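Local atomic coordinates of aspergillopepsin-2 heavy chain (Aspergillus niger var. macrosporus, PDB entry 1Y43), a protein that forms the heavy chain of a two-chain glutamic endopeptidase of the G1 family, a beta-sandwich acid protease that cleaves peptide bonds in proteins. Residues E3-A9 with G26-E32; E19-L23 with G98-E102; S37-W41 with D51-I57. The contacts are given in a common frame with arbitrary orientation. Residues are numbered along the deposited sequence.

Contact 1 (E3-A9 with G26-E32); sequences EEYCASA and GVDFCYE. With SO4 (sulfate ion), chain D.
A disulfide-bridged antiparallel beta hairpin joins Glu3-Ala9 to Gly26-Glu32, both strands extended, their axes 4.6 Å apart at closest and their directions 165° apart. Tyr5/Tyr31, Ala7/Phe29 and Ala9/Val27 are hydrogen-bonded pairs, each with two N-H...O bonds (for instance Tyr31 N to Tyr5 O 2.8 Å, Val27 N to Ala9 O 3.0 Å). Cys6 faces Cys30 in a non-hydrogen-bonded pair (CA-CA 4.1 Å); with both chi1 m, Cys6 SG meets Cys30 SG at 2.0 Å, chi3 109°. Ser8 and Asp28 share that face, as does Glu4 (t), whose OE1 comes 3.7 Å from Glu32 OE1, an approach of like charges. On the reverse, Phe29, with chi1 at 8° between the usual wells, swings its ring across to Ala7 (CE2 to Ala7 CB 3.5 Å) and to Ala9 at the ring edge (CZ to Ala9 CB 3.8 Å); Ala7 O and Ser8 CA lie over one ring face. Tyr5 (m) brings CD1 within 4.2 Å of Tyr31 CD2, at the edge of the Tyr31 (t) ring, and Tyr31 OH donates to sulfate O1 (2.7 Å). Strands 117-121 and 104-114 flank the first strand, strand 35-45 the second, while the light chain packs on Tyr5, Val27, Phe29 and Tyr31.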
ATOM      1  N   GLU B   3     -17.831   1.263  17.286  1.00 21.96           N
ATOM      2  CA  GLU B   3     -16.464   0.752  16.953  1.00 21.15           C
ATOM      3  C   GLU B   3     -16.063   1.217  15.553  1.00 17.39           C
ATOM      4  O   GLU B   3     -16.908   1.328  14.673  1.00 18.42           O
ATOM      5  CB  GLU B   3     -16.450  -0.776  17.027  1.00 24.87           C
ATOM      6  CG  GLU B   3     -15.070  -1.397  16.920  1.00 28.06           C
ATOM      7  CD  GLU B   3     -15.094  -2.888  17.199  1.00 31.48           C
ATOM      8  OE1 GLU B   3     -15.828  -3.326  18.119  1.00 31.84           O
ATOM      9  OE2 GLU B   3     -14.373  -3.632  16.503  1.00 33.41           O
ATOM     10  N   GLU B   4     -14.784   1.505  15.357  1.00 13.62           N
ATOM     11  CA  GLU B   4     -14.309   1.959  14.054  1.00  9.98           C
ATOM     12  C   GLU B   4     -13.459   0.889  13.392  1.00  8.70           C
ATOM     13  O   GLU B   4     -12.599   0.287  14.030  1.00  9.23           O
ATOM     14  CB  GLU B   4     -13.495   3.245  14.181  1.00 10.00           C
ATOM     15  CG  GLU B   4     -13.096   3.815  12.840  1.00  8.36           C
ATOM     16  CD  GLU B   4     -12.523   5.212  12.922  1.00  9.30           C
ATOM     17  OE1 GLU B   4     -12.472   5.817  14.024  1.00  8.21           O
ATOM     18  OE2 GLU B   4     -12.120   5.714  11.859  1.00  9.78           O
ATOM     19  N   TYR B   5     -13.700   0.672  12.109  1.00  6.68           N
ATOM     20  CA  TYR B   5     -12.979  -0.324  11.335  1.00  6.19           C
ATOM     21  C   TYR B   5     -12.234   0.370  10.217  1.00  5.00           C
ATOM     22  O   TYR B   5     -12.807   1.229   9.557  1.00  5.65           O
ATOM     23  CB  TYR B   5     -13.975  -1.284  10.699  1.00  6.43           C
ATOM     24  CG  TYR B   5     -14.831  -1.991  11.693  1.00  8.24           C
ATOM     25  CD1 TYR B   5     -15.979  -1.392  12.201  1.00  7.80           C
ATOM     26  CD2 TYR B   5     -14.486  -3.257  12.143  1.00  8.21           C
ATOM     27  CE1 TYR B   5     -16.764  -2.042  13.139  1.00 10.49           C
ATOM     28  CE2 TYR B   5     -15.259  -3.921  13.080  1.00 10.13           C
ATOM     29  CZ  TYR B   5     -16.395  -3.310  13.575  1.00 10.60           C
ATOM     30  OH  TYR B   5     -17.144  -3.975  14.523  1.00 15.82           O
ATOM     31  N   CYS B   6     -10.990  -0.027   9.973  1.00  4.75           N
ATOM     32  CA  CYS B   6     -10.205   0.588   8.897  1.00  4.97           C
ATOM     33  C   CYS B   6      -9.383  -0.448   8.146  1.00  5.10           C
ATOM     34  O   CYS B   6      -9.229  -1.593   8.582  1.00  4.93           O
ATOM     35  CB  CYS B   6      -9.207   1.613   9.460  1.00  6.02           C
ATOM     36  SG  CYS B   6      -9.868   2.988  10.454  1.00  6.56           S
ATOM     37  N   ALA B   7      -8.801   0.004   7.039  1.00  5.13           N
ATOM     38  CA  ALA B   7      -7.907  -0.796   6.212  1.00  4.80           C
ATOM     39  C   ALA B   7      -7.108   0.227   5.403  1.00  5.13           C
ATOM     40  O   ALA B   7      -7.474   1.396   5.361  1.00  5.12           O
ATOM     41  CB  ALA B   7      -8.704  -1.716   5.291  1.00  4.85           C
ATOM     42  N   SER B   8      -5.984  -0.182   4.839  1.00  5.32           N
ATOM     43  CA  SER B   8      -5.188   0.724   4.025  1.00  6.03           C
ATOM     44  C   SER B   8      -4.721  -0.022   2.768  1.00  6.56           C
ATOM     45  O   SER B   8      -4.616  -1.257   2.769  1.00  8.20           O
ATOM     46  CB  SER B   8      -3.974   1.224   4.818  1.00  7.08           C
ATOM     47  OG  SER B   8      -3.051   0.166   5.037  1.00 11.16           O
ATOM     48  N   ALA B   9      -4.452   0.720   1.707  1.00  4.48           N
ATOM     49  CA  ALA B   9      -3.944   0.136   0.473  1.00  3.66           C
ATOM     50  C   ALA B   9      -2.767   1.023   0.104  1.00  3.42           C
ATOM     51  O   ALA B   9      -2.885   2.256   0.102  1.00  3.73           O
ATOM     52  CB  ALA B   9      -4.994   0.182  -0.626  1.00  4.95           C
ATOM     53  N   GLY B  26       0.004   5.627   0.329  1.00  3.51           N
ATOM     54  CA  GLY B  26      -1.287   5.024   0.087  1.00  4.33           C
ATOM     55  C   GLY B  26      -2.453   5.786   0.665  1.00  3.18           C
ATOM     56  O   GLY B  26      -2.354   6.970   0.986  1.00  4.64           O
ATOM     57  N   VAL B  27      -3.550   5.061   0.846  1.00  3.92           N
ATOM     58  CA  VAL B  27      -4.792   5.633   1.329  1.00  4.15           C
ATOM     59  C   VAL B  27      -5.405   4.767   2.416  1.00  4.63           C
ATOM     60  O   VAL B  27      -5.315   3.538   2.352  1.00  5.21           O
ATOM     61  CB  VAL B  27      -5.807   5.693   0.158  1.00  5.52           C
ATOM     62  CG1 VAL B  27      -7.172   6.125   0.655  1.00  7.77           C
ATOM     63  CG2 VAL B  27      -5.304   6.637  -0.936  1.00  5.86           C
ATOM     64  N   ASP B  28      -5.955   5.411   3.446  1.00  4.44           N
ATOM     65  CA  ASP B  28      -6.648   4.713   4.535  1.00  4.89           C
ATOM     66  C   ASP B  28      -8.141   4.879   4.301  1.00  4.85           C
ATOM     67  O   ASP B  28      -8.578   5.918   3.797  1.00  5.46           O
ATOM     68  CB  ASP B  28      -6.362   5.359   5.897  1.00  6.51           C
ATOM     69  CG  ASP B  28      -5.013   4.978   6.477  1.00  8.15           C
ATOM     70  OD1 ASP B  28      -4.320   4.124   5.926  1.00 10.54           O
ATOM     71  OD2 ASP B  28      -4.651   5.539   7.523  1.00 13.02           O
ATOM     72  N   PHE B  29      -8.914   3.842   4.590  1.00  5.82           N
ATOM     73  CA  PHE B  29     -10.373   3.939   4.481  1.00  6.54           C
ATOM     74  C   PHE B  29     -10.942   3.441   5.792  1.00  5.27           C
ATOM     75  O   PHE B  29     -10.612   2.343   6.227  1.00  6.72           O
ATOM     76  CB  PHE B  29     -10.993   3.129   3.320  1.00  8.90           C
ATOM     77  CG  PHE B  29     -10.044   2.219   2.608  1.00  9.73           C
ATOM     78  CD1 PHE B  29      -9.267   2.698   1.560  1.00 11.56           C
ATOM     79  CD2 PHE B  29      -9.966   0.867   2.950  1.00 11.93           C
ATOM     80  CE1 PHE B  29      -8.419   1.846   0.852  1.00 12.11           C
ATOM     81  CE2 PHE B  29      -9.124  -0.004   2.256  1.00 12.51           C
ATOM     82  CZ  PHE B  29      -8.350   0.489   1.204  1.00 12.32           C
ATOM     83  N   CYS B  30     -11.734   4.278   6.449  1.00  5.32           N
ATOM     84  CA  CYS B  30     -12.340   3.917   7.721  1.00  5.67           C
ATOM     85  C   CYS B  30     -13.846   4.068   7.738  1.00  6.05           C
ATOM     86  O   CYS B  30     -14.402   4.935   7.064  1.00  6.36           O
ATOM     87  CB  CYS B  30     -11.756   4.750   8.848  1.00  6.11           C
ATOM     88  SG  CYS B  30      -9.978   4.525   9.139  1.00  8.26           S
ATOM     89  N   TYR B  31     -14.482   3.222   8.542  1.00  6.35           N
ATOM     90  CA  TYR B  31     -15.917   3.204   8.710  1.00  6.61           C
ATOM     91  C   TYR B  31     -16.260   3.260  10.196  1.00  6.78           C
ATOM     92  O   TYR B  31     -15.654   2.555  11.010  1.00  5.81           O
ATOM     93  CB  TYR B  31     -16.504   1.911   8.145  1.00  7.51           C
ATOM     94  CG  TYR B  31     -17.958   1.762   8.519  1.00  8.90           C
ATOM     95  CD1 TYR B  31     -18.930   2.519   7.878  1.00 10.43           C
ATOM     96  CD2 TYR B  31     -18.350   0.957   9.592  1.00 10.85           C
ATOM     97  CE1 TYR B  31     -20.256   2.490   8.294  1.00 11.48           C
ATOM     98  CE2 TYR B  31     -19.689   0.924  10.020  1.00 11.79           C
ATOM     99  CZ  TYR B  31     -20.627   1.697   9.362  1.00 12.26           C
ATOM    100  OH  TYR B  31     -21.948   1.706   9.758  1.00 14.73           O
ATOM    101  N   GLU B  32     -17.269   4.054  10.529  1.00  7.65           N
ATOM    102  CA  GLU B  32     -17.727   4.157  11.898  1.00 11.13           C
ATOM    103  C   GLU B  32     -19.146   4.707  11.912  1.00 11.44           C
ATOM    104  O   GLU B  32     -19.394   5.783  11.395  1.00 10.83           O
ATOM    105  CB  GLU B  32     -16.813   5.081  12.702  1.00 15.12           C
ATOM    106  CG  GLU B  32     -17.102   5.050  14.178  1.00 21.87           C
ATOM    107  CD  GLU B  32     -16.988   6.412  14.819  1.00 26.45           C
ATOM    108  OE1 GLU B  32     -15.912   7.043  14.689  1.00 29.91           O
ATOM    109  OE2 GLU B  32     -17.975   6.847  15.464  1.00 29.61           O
TER
HETATM  110  S   SO4 D 201     -21.654  -0.958  12.973  1.00 49.68           S
HETATM  111  O1  SO4 D 201     -22.092   0.046  11.928  1.00 49.23           O
HETATM  112  O2  SO4 D 201     -21.864  -0.391  14.357  1.00 49.91           O
HETATM  113  O3  SO4 D 201     -22.465  -2.216  12.802  1.00 49.85           O
HETATM  114  O4  SO4 D 201     -20.184  -1.255  12.804  1.00 49.17           O

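Contact 2 (E19-L23 with G98-E102); sequences ETAIL and GDLCE
Loop-to-strand packing beside a disulfide defines this contact of the beta-sandwich protein: the turn leading into strand 22-32 meets the irregular loop 98-102 that precedes strand 104-114. The touching parts run almost perpendicular, the Thr20-to-Leu23 and Gly98-to-Cys101 CA directions lying 88° apart, so the pieces do not pair as strands; the nearest alpha carbons are Ala21 CA and Gly98 CA, 5.0 Å apart. Glu19 and Thr20 are turn-like (phi/psi -94/-9 and -81/-16). Thr20, chi1 p, points toward the loop and supplies the one hydrogen bond between the segments, from OG1 to the backbone carbonyl of Asp99; its O also lies 3.6 Å from Gly98 CA, where a side chain at Gly98 would clash. Ala21 then turns extended (-169/165), with CB 3.7 Å from both Gly98 O and Asp99 O and 4.0 Å from Leu100 CD2. Ile22 begins the strand and directs its CA-to-CB bond away. Leu23 (t, p) points back, CB 4.2 Å from Leu100 CD2. Leu100 starts away from the strand, but its m, t rotamer carries CD2 back to Ala21 and Leu23, making a small apolar cluster that Trp44 also touches. Strand 62-69 adds Val67 against Leu23 and Ala69 against Leu100. The disulfide between Cys101 and Cys18 ties the loop covalently to the chain just before this turn, and Asp14 accepts hydrogen bonds from the Cys101 and Glu102 amides. At the solvent-facing edge, Thr20 OG1 sits 4.1 Å from Cys101 SG and donates to Asp99 O at 2.8 Å.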
ATOM      1  N   GLU B  19      14.672  -5.134   6.370  1.00  9.68           N
ATOM      2  CA  GLU B  19      14.118  -4.584   7.610  1.00 12.75           C
ATOM      3  C   GLU B  19      14.460  -3.158   8.017  1.00 11.96           C
ATOM      4  O   GLU B  19      13.877  -2.637   8.965  1.00 13.20           O
ATOM      5  CB  GLU B  19      14.517  -5.469   8.793  1.00 16.09           C
ATOM      6  CG  GLU B  19      14.582  -6.957   8.502  1.00 21.86           C
ATOM      7  CD  GLU B  19      13.219  -7.575   8.285  1.00 25.94           C
ATOM      8  OE1 GLU B  19      12.254  -7.171   8.976  1.00 28.56           O
ATOM      9  OE2 GLU B  19      13.125  -8.483   7.426  1.00 29.15           O
ATOM     10  N   THR B  20      15.394  -2.523   7.336  1.00 10.41           N
ATOM     11  CA  THR B  20      15.809  -1.193   7.749  1.00  9.53           C
ATOM     12  C   THR B  20      14.949   0.006   7.325  1.00  9.20           C
ATOM     13  O   THR B  20      15.072   1.091   7.905  1.00  9.42           O
ATOM     14  CB  THR B  20      17.274  -0.986   7.347  1.00 10.08           C
ATOM     15  OG1 THR B  20      17.423  -1.352   5.968  1.00  9.94           O
ATOM     16  CG2 THR B  20      18.190  -1.901   8.197  1.00 10.30           C
ATOM     17  N   ALA B  21      14.069  -0.188   6.339  1.00  8.34           N
ATOM     18  CA  ALA B  21      13.210   0.897   5.873  1.00  6.68           C
ATOM     19  C   ALA B  21      12.112   0.412   4.960  1.00  6.50           C
ATOM     20  O   ALA B  21      12.132  -0.729   4.492  1.00  7.08           O
ATOM     21  CB  ALA B  21      14.030   1.941   5.133  1.00  9.10           C
ATOM     22  N   ILE B  22      11.134   1.289   4.762  1.00  5.85           N
ATOM     23  CA  ILE B  22      10.027   1.062   3.855  1.00  5.88           C
ATOM     24  C   ILE B  22       9.643   2.422   3.305  1.00  5.15           C
ATOM     25  O   ILE B  22       9.406   3.359   4.071  1.00  6.56           O
ATOM     26  CB  ILE B  22       8.737   0.521   4.509  1.00  6.68           C
ATOM     27  CG1 ILE B  22       9.016  -0.645   5.448  1.00  8.43           C
ATOM     28  CG2 ILE B  22       7.768   0.082   3.403  1.00  6.64           C
ATOM     29  CD1 ILE B  22       7.764  -1.254   6.050  1.00 10.27           C
ATOM     30  N   LEU B  23       9.657   2.548   1.983  1.00  4.55           N
ATOM     31  CA  LEU B  23       9.232   3.776   1.320  1.00  4.21           C
ATOM     32  C   LEU B  23       7.833   3.389   0.815  1.00  4.72           C
ATOM     33  O   LEU B  23       7.697   2.508  -0.052  1.00  4.73           O
ATOM     34  CB  LEU B  23      10.162   4.130   0.151  1.00  5.59           C
ATOM     35  CG  LEU B  23       9.647   5.166  -0.858  1.00  5.87           C
ATOM     36  CD1 LEU B  23       9.215   6.467  -0.174  1.00  7.52           C
ATOM     37  CD2 LEU B  23      10.718   5.437  -1.892  1.00  6.70           C
ATOM     38  N   GLY B  98      16.300   5.661   7.563  1.00 19.78           N
ATOM     39  CA  GLY B  98      16.649   4.302   7.193  1.00 16.58           C
ATOM     40  C   GLY B  98      17.004   4.123   5.731  1.00 14.06           C
ATOM     41  O   GLY B  98      16.431   4.771   4.849  1.00 15.37           O
ATOM     42  N   ASP B  99      17.959   3.240   5.472  1.00 10.86           N
ATOM     43  CA  ASP B  99      18.404   2.963   4.112  1.00 10.43           C
ATOM     44  C   ASP B  99      17.638   1.820   3.498  1.00  9.04           C
ATOM     45  O   ASP B  99      17.440   0.790   4.126  1.00  8.09           O
ATOM     46  CB  ASP B  99      19.892   2.595   4.076  1.00 12.17           C
ATOM     47  CG  ASP B  99      20.794   3.772   4.354  1.00 14.79           C
ATOM     48  OD1 ASP B  99      20.339   4.933   4.243  1.00 17.50           O
ATOM     49  OD2 ASP B  99      21.969   3.537   4.702  1.00 18.02           O
ATOM     50  N   LEU B 100      17.227   2.003   2.246  1.00  8.19           N
ATOM     51  CA  LEU B 100      16.517   0.968   1.520  1.00  6.83           C
ATOM     52  C   LEU B 100      17.511  -0.096   1.061  1.00  7.04           C
ATOM     53  O   LEU B 100      18.700   0.181   0.927  1.00  8.23           O
ATOM     54  CB  LEU B 100      15.886   1.560   0.266  1.00  7.60           C
ATOM     55  CG  LEU B 100      14.789   2.592   0.463  1.00  7.62           C
ATOM     56  CD1 LEU B 100      14.399   3.163  -0.900  1.00  7.93           C
ATOM     57  CD2 LEU B 100      13.606   1.924   1.151  1.00  7.06           C
ATOM     58  N   CYS B 101      17.033  -1.323   0.872  1.00  6.67           N
ATOM     59  CA  CYS B 101      17.866  -2.399   0.325  1.00  7.22           C
ATOM     60  C   CYS B 101      17.491  -2.524  -1.155  1.00  6.28           C
ATOM     61  O   CYS B 101      18.265  -3.037  -1.956  1.00  6.40           O
ATOM     62  CB  CYS B 101      17.548  -3.754   0.952  1.00  7.11           C
ATOM     63  SG  CYS B 101      17.565  -3.855   2.749  1.00  8.51           S
ATOM     64  N   GLU B 102      16.263  -2.110  -1.478  1.00  5.69           N
ATOM     65  CA  GLU B 102      15.697  -2.189  -2.825  1.00  6.03           C
ATOM     66  C   GLU B 102      15.491  -3.641  -3.263  1.00  5.91           C
ATOM     67  O   GLU B 102      15.608  -3.981  -4.444  1.00  6.30           O
ATOM     68  CB  GLU B 102      16.532  -1.376  -3.827  1.00  5.94           C
ATOM     69  CG  GLU B 102      16.551   0.102  -3.485  1.00  7.35           C
ATOM     70  CD  GLU B 102      17.302   0.964  -4.486  1.00  8.69           C
ATOM     71  OE1 GLU B 102      18.013   0.431  -5.362  1.00 10.87           O
ATOM     72  OE2 GLU B 102      17.158   2.196  -4.384  1.00 10.66           O
TER

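Contact 3 (S37-W41 with D51-I57); sequences SYDAW and DFSDITI. With SO4 (sulfate ion), chain E.
The mouth of a beta hairpin, formed by strands 35-45 and 50-52, opens here into a water-bridged gap as the second arm turns out of the sheet and comes back alongside. Ser37-Trp41 is extended throughout. Trp41 and Asp51 form an antiparallel non-hydrogen-bonded pair, CA-CA 4.1 Å, and the adjacent Phe52 N donates to Ala40 O at 2.9 Å with a nearly straight N-H...O angle of 175°. Beyond this, Ser53 (-80/-16) and Asp54 (-98/33) turn the chain, and water takes over the bridging. One water accepts from Ala40 N (2.9 Å) and donates to Phe52 O (3.0 Å) and Ile55 O (3.1 Å). Side chains close the gap: Ala40 CB touches Ile55 CG2 at 3.8 Å, Ile57 CD1 at 4.1 Å and Phe52 CD2 at 4.2 Å, with Val79 of strand 74-81 packing on Ala40, Phe52 and Ile55. Ile57 (m, m) points toward the strand, its CB 3.8 Å from Tyr38 CB, whereas the Tyr38 ring (chi1 m) leads outward to bond through OH with the light-chain backbone. Asp39 (p) and Asp51 (m) bring like charges together, OD2 of Asp39 3.0 Å from OD1 of Asp51, without a hydrogen bond. A sulfate lies by Ser37, with only a weak bond from OG to O1 (3.4 Å). At the far end a second water donates to Tyr38 O (3.0 Å) and accepts from Ile57 N (2.9 Å).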
ATOM      1  N   SER B  37     -14.409   7.711   6.378  1.00  7.63           N
ATOM      2  CA  SER B  37     -13.334   8.689   6.398  1.00  8.17           C
ATOM      3  C   SER B  37     -12.214   8.139   5.506  1.00  8.51           C
ATOM      4  O   SER B  37     -11.892   6.955   5.596  1.00  7.66           O
ATOM      5  CB  SER B  37     -12.822   8.872   7.830  1.00 10.47           C
ATOM      6  OG  SER B  37     -12.044  10.043   7.918  1.00 16.54           O
ATOM      7  N   TYR B  38     -11.667   8.982   4.622  1.00  8.49           N
ATOM      8  CA  TYR B  38     -10.595   8.581   3.702  1.00  9.12           C
ATOM      9  C   TYR B  38      -9.466   9.599   3.765  1.00  9.86           C
ATOM     10  O   TYR B  38      -9.724  10.795   3.879  1.00 11.39           O
ATOM     11  CB  TYR B  38     -11.096   8.557   2.245  1.00 10.18           C
ATOM     12  CG  TYR B  38     -12.204   7.574   1.946  1.00 11.36           C
ATOM     13  CD1 TYR B  38     -11.920   6.230   1.710  1.00 12.97           C
ATOM     14  CD2 TYR B  38     -13.541   7.987   1.897  1.00 13.49           C
ATOM     15  CE1 TYR B  38     -12.933   5.316   1.435  1.00 14.32           C
ATOM     16  CE2 TYR B  38     -14.571   7.075   1.625  1.00 13.71           C
ATOM     17  CZ  TYR B  38     -14.256   5.741   1.393  1.00 16.09           C
ATOM     18  OH  TYR B  38     -15.245   4.816   1.113  1.00 16.64           O
ATOM     19  N   ASP B  39      -8.224   9.140   3.673  1.00  8.95           N
ATOM     20  CA  ASP B  39      -7.091  10.055   3.676  1.00  9.84           C
ATOM     21  C   ASP B  39      -5.908   9.459   2.920  1.00  8.55           C
ATOM     22  O   ASP B  39      -5.814   8.235   2.782  1.00  9.38           O
ATOM     23  CB  ASP B  39      -6.704  10.465   5.110  1.00 13.70           C
ATOM     24  CG  ASP B  39      -5.773   9.479   5.799  1.00 17.44           C
ATOM     25  OD1 ASP B  39      -5.737   8.288   5.431  1.00 21.31           O
ATOM     26  OD2 ASP B  39      -5.062   9.902   6.740  1.00 20.17           O
ATOM     27  N   ALA B  40      -5.040  10.311   2.392  1.00  6.77           N
ATOM     28  CA  ALA B  40      -3.852   9.852   1.681  1.00  5.59           C
ATOM     29  C   ALA B  40      -2.663  10.174   2.580  1.00  5.45           C
ATOM     30  O   ALA B  40      -2.667  11.192   3.277  1.00  5.97           O
ATOM     31  CB  ALA B  40      -3.733  10.555   0.330  1.00  5.66           C
ATOM     32  N   TRP B  41      -1.628   9.345   2.529  1.00  4.75           N
ATOM     33  CA  TRP B  41      -0.464   9.532   3.389  1.00  5.06           C
ATOM     34  C   TRP B  41       0.817   8.997   2.757  1.00  5.30           C
ATOM     35  O   TRP B  41       0.767   8.274   1.754  1.00  4.44           O
ATOM     36  CB  TRP B  41      -0.704   8.785   4.713  1.00  5.43           C
ATOM     37  CG  TRP B  41      -1.097   7.323   4.523  1.00  5.93           C
ATOM     38  CD1 TRP B  41      -2.369   6.824   4.420  1.00  6.44           C
ATOM     39  CD2 TRP B  41      -0.213   6.208   4.305  1.00  6.40           C
ATOM     40  NE1 TRP B  41      -2.329   5.474   4.138  1.00  7.17           N
ATOM     41  CE2 TRP B  41      -1.021   5.071   4.061  1.00  6.61           C
ATOM     42  CE3 TRP B  41       1.184   6.059   4.282  1.00  7.01           C
ATOM     43  CZ2 TRP B  41      -0.484   3.811   3.796  1.00  7.27           C
ATOM     44  CZ3 TRP B  41       1.718   4.800   4.018  1.00  8.11           C
ATOM     45  CH2 TRP B  41       0.881   3.694   3.778  1.00  8.08           C
ATOM     46  N   ASP B  51       0.154  12.729   6.756  1.00  9.47           N
ATOM     47  CA  ASP B  51      -0.943  12.862   5.808  1.00 11.06           C
ATOM     48  C   ASP B  51      -0.702  13.931   4.765  1.00 11.31           C
ATOM     49  O   ASP B  51      -0.019  14.927   5.025  1.00 10.87           O
ATOM     50  CB  ASP B  51      -2.250  13.240   6.511  1.00 14.68           C
ATOM     51  CG  ASP B  51      -2.650  12.264   7.580  1.00 17.69           C
ATOM     52  OD1 ASP B  51      -2.415  11.047   7.425  1.00 20.94           O
ATOM     53  OD2 ASP B  51      -3.202  12.731   8.587  1.00 22.50           O
ATOM     54  N   PHE B  52      -1.259  13.692   3.580  1.00 10.58           N
ATOM     55  CA  PHE B  52      -1.240  14.652   2.481  1.00 11.69           C
ATOM     56  C   PHE B  52      -2.554  15.401   2.708  1.00 13.73           C
ATOM     57  O   PHE B  52      -3.628  14.891   2.379  1.00 14.02           O
ATOM     58  CB  PHE B  52      -1.337  13.939   1.139  1.00  8.93           C
ATOM     59  CG  PHE B  52      -0.039  13.440   0.613  1.00  8.26           C
ATOM     60  CD1 PHE B  52       0.977  14.329   0.268  1.00  8.43           C
ATOM     61  CD2 PHE B  52       0.140  12.090   0.365  1.00  7.72           C
ATOM     62  CE1 PHE B  52       2.162  13.876  -0.337  1.00  7.54           C
ATOM     63  CE2 PHE B  52       1.316  11.627  -0.236  1.00  7.74           C
ATOM     64  CZ  PHE B  52       2.327  12.524  -0.591  1.00  7.41           C
ATOM     65  N   SER B  53      -2.466  16.609   3.249  1.00 16.01           N
ATOM     66  CA  SER B  53      -3.654  17.413   3.544  1.00 18.96           C
ATOM     67  C   SER B  53      -4.284  18.168   2.372  1.00 19.32           C
ATOM     68  O   SER B  53      -5.421  18.635   2.462  1.00 21.31           O
ATOM     69  CB  SER B  53      -3.332  18.398   4.670  1.00 20.32           C
ATOM     70  OG  SER B  53      -3.020  17.682   5.852  1.00 23.81           O
ATOM     71  N   ASP B  54      -3.548  18.298   1.281  1.00 18.65           N
ATOM     72  CA  ASP B  54      -4.038  19.024   0.115  1.00 17.97           C
ATOM     73  C   ASP B  54      -4.617  18.146  -0.998  1.00 16.30           C
ATOM     74  O   ASP B  54      -4.479  18.462  -2.181  1.00 17.02           O
ATOM     75  CB  ASP B  54      -2.944  19.969  -0.421  1.00 20.11           C
ATOM     76  CG  ASP B  54      -1.624  19.258  -0.727  1.00 22.98           C
ATOM     77  OD1 ASP B  54      -1.380  18.123  -0.231  1.00 22.78           O
ATOM     78  OD2 ASP B  54      -0.807  19.855  -1.471  1.00 24.41           O
ATOM     79  N   ILE B  55      -5.228  17.028  -0.618  1.00 13.76           N
ATOM     80  CA  ILE B  55      -5.847  16.134  -1.591  1.00 12.17           C
ATOM     81  C   ILE B  55      -7.074  15.468  -0.984  1.00 11.24           C
ATOM     82  O   ILE B  55      -7.045  14.959   0.145  1.00 12.99           O
ATOM     83  CB  ILE B  55      -4.873  15.061  -2.168  1.00 12.02           C
ATOM     84  CG1 ILE B  55      -5.535  14.360  -3.367  1.00 11.51           C
ATOM     85  CG2 ILE B  55      -4.493  14.023  -1.093  1.00 11.24           C
ATOM     86  CD1 ILE B  55      -4.578  13.577  -4.257  1.00 11.61           C
ATOM     87  N   THR B  56      -8.164  15.520  -1.732  1.00  9.77           N
ATOM     88  CA  THR B  56      -9.436  14.946  -1.319  1.00  9.45           C
ATOM     89  C   THR B  56      -9.622  13.564  -1.949  1.00  9.06           C
ATOM     90  O   THR B  56      -9.430  13.394  -3.157  1.00  9.23           O
ATOM     91  CB  THR B  56     -10.583  15.865  -1.762  1.00 10.19           C
ATOM     92  OG1 THR B  56     -10.419  17.139  -1.141  1.00 11.21           O
ATOM     93  CG2 THR B  56     -11.925  15.274  -1.375  1.00 12.35           C
ATOM     94  N   ILE B  57      -9.968  12.591  -1.109  1.00  8.27           N
ATOM     95  CA  ILE B  57     -10.186  11.207  -1.518  1.00  9.19           C
ATOM     96  C   ILE B  57     -11.652  10.853  -1.212  1.00  8.73           C
ATOM     97  O   ILE B  57     -12.107  11.055  -0.083  1.00 10.24           O
ATOM     98  CB  ILE B  57      -9.277  10.239  -0.695  1.00  9.56           C
ATOM     99  CG1 ILE B  57      -7.817  10.705  -0.675  1.00 11.11           C
ATOM    100  CG2 ILE B  57      -9.409   8.810  -1.223  1.00 10.56           C
ATOM    101  CD1 ILE B  57      -7.099  10.599  -1.999  1.00 13.24           C
TER
HETATM  102  S   SO4 E 203      -8.431   8.143   9.048  1.00 52.28           S
HETATM  103  O1  SO4 E 203      -8.815   9.607   9.013  1.00 50.58           O
HETATM  104  O2  SO4 E 203      -9.279   7.435  10.079  1.00 52.14           O
HETATM  105  O3  SO4 E 203      -8.687   7.534   7.683  1.00 51.05           O
HETATM  106  O4  SO4 E 203      -6.979   7.995   9.423  1.00 51.21           O
HETATM  107  O   HOH W   1      -9.703  12.958   1.760  1.00 18.25           O
HETATM  108  O   HOH W   2      -5.955  13.031   2.297  1.00 19.21           O

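How the contacts relate
Contacts 1 and 3 are neighbours in one mixed sheet, their centres 12 Å apart: strand 22-32 pairs with strand 4-13 in contact 1 and with strand 35-45 alongside contact 3, with probable hydrogen bonds from Cys30 N to Ser37 O (2.8 Å) and Asp28 N to Asp39 O (2.9 Å). They follow in series, two successive hairpins forming one part of the sheet. Contact 2 joins residues 75 positions apart, where the loop before strand 104-114 meets the start of strand 22-32; its centre lies 25 Å from contact 1, across the chain's centre, and 24 Å from contact 3. Contact 3 falls wholly between the segments of contact 2, which alternate with those of contact 1.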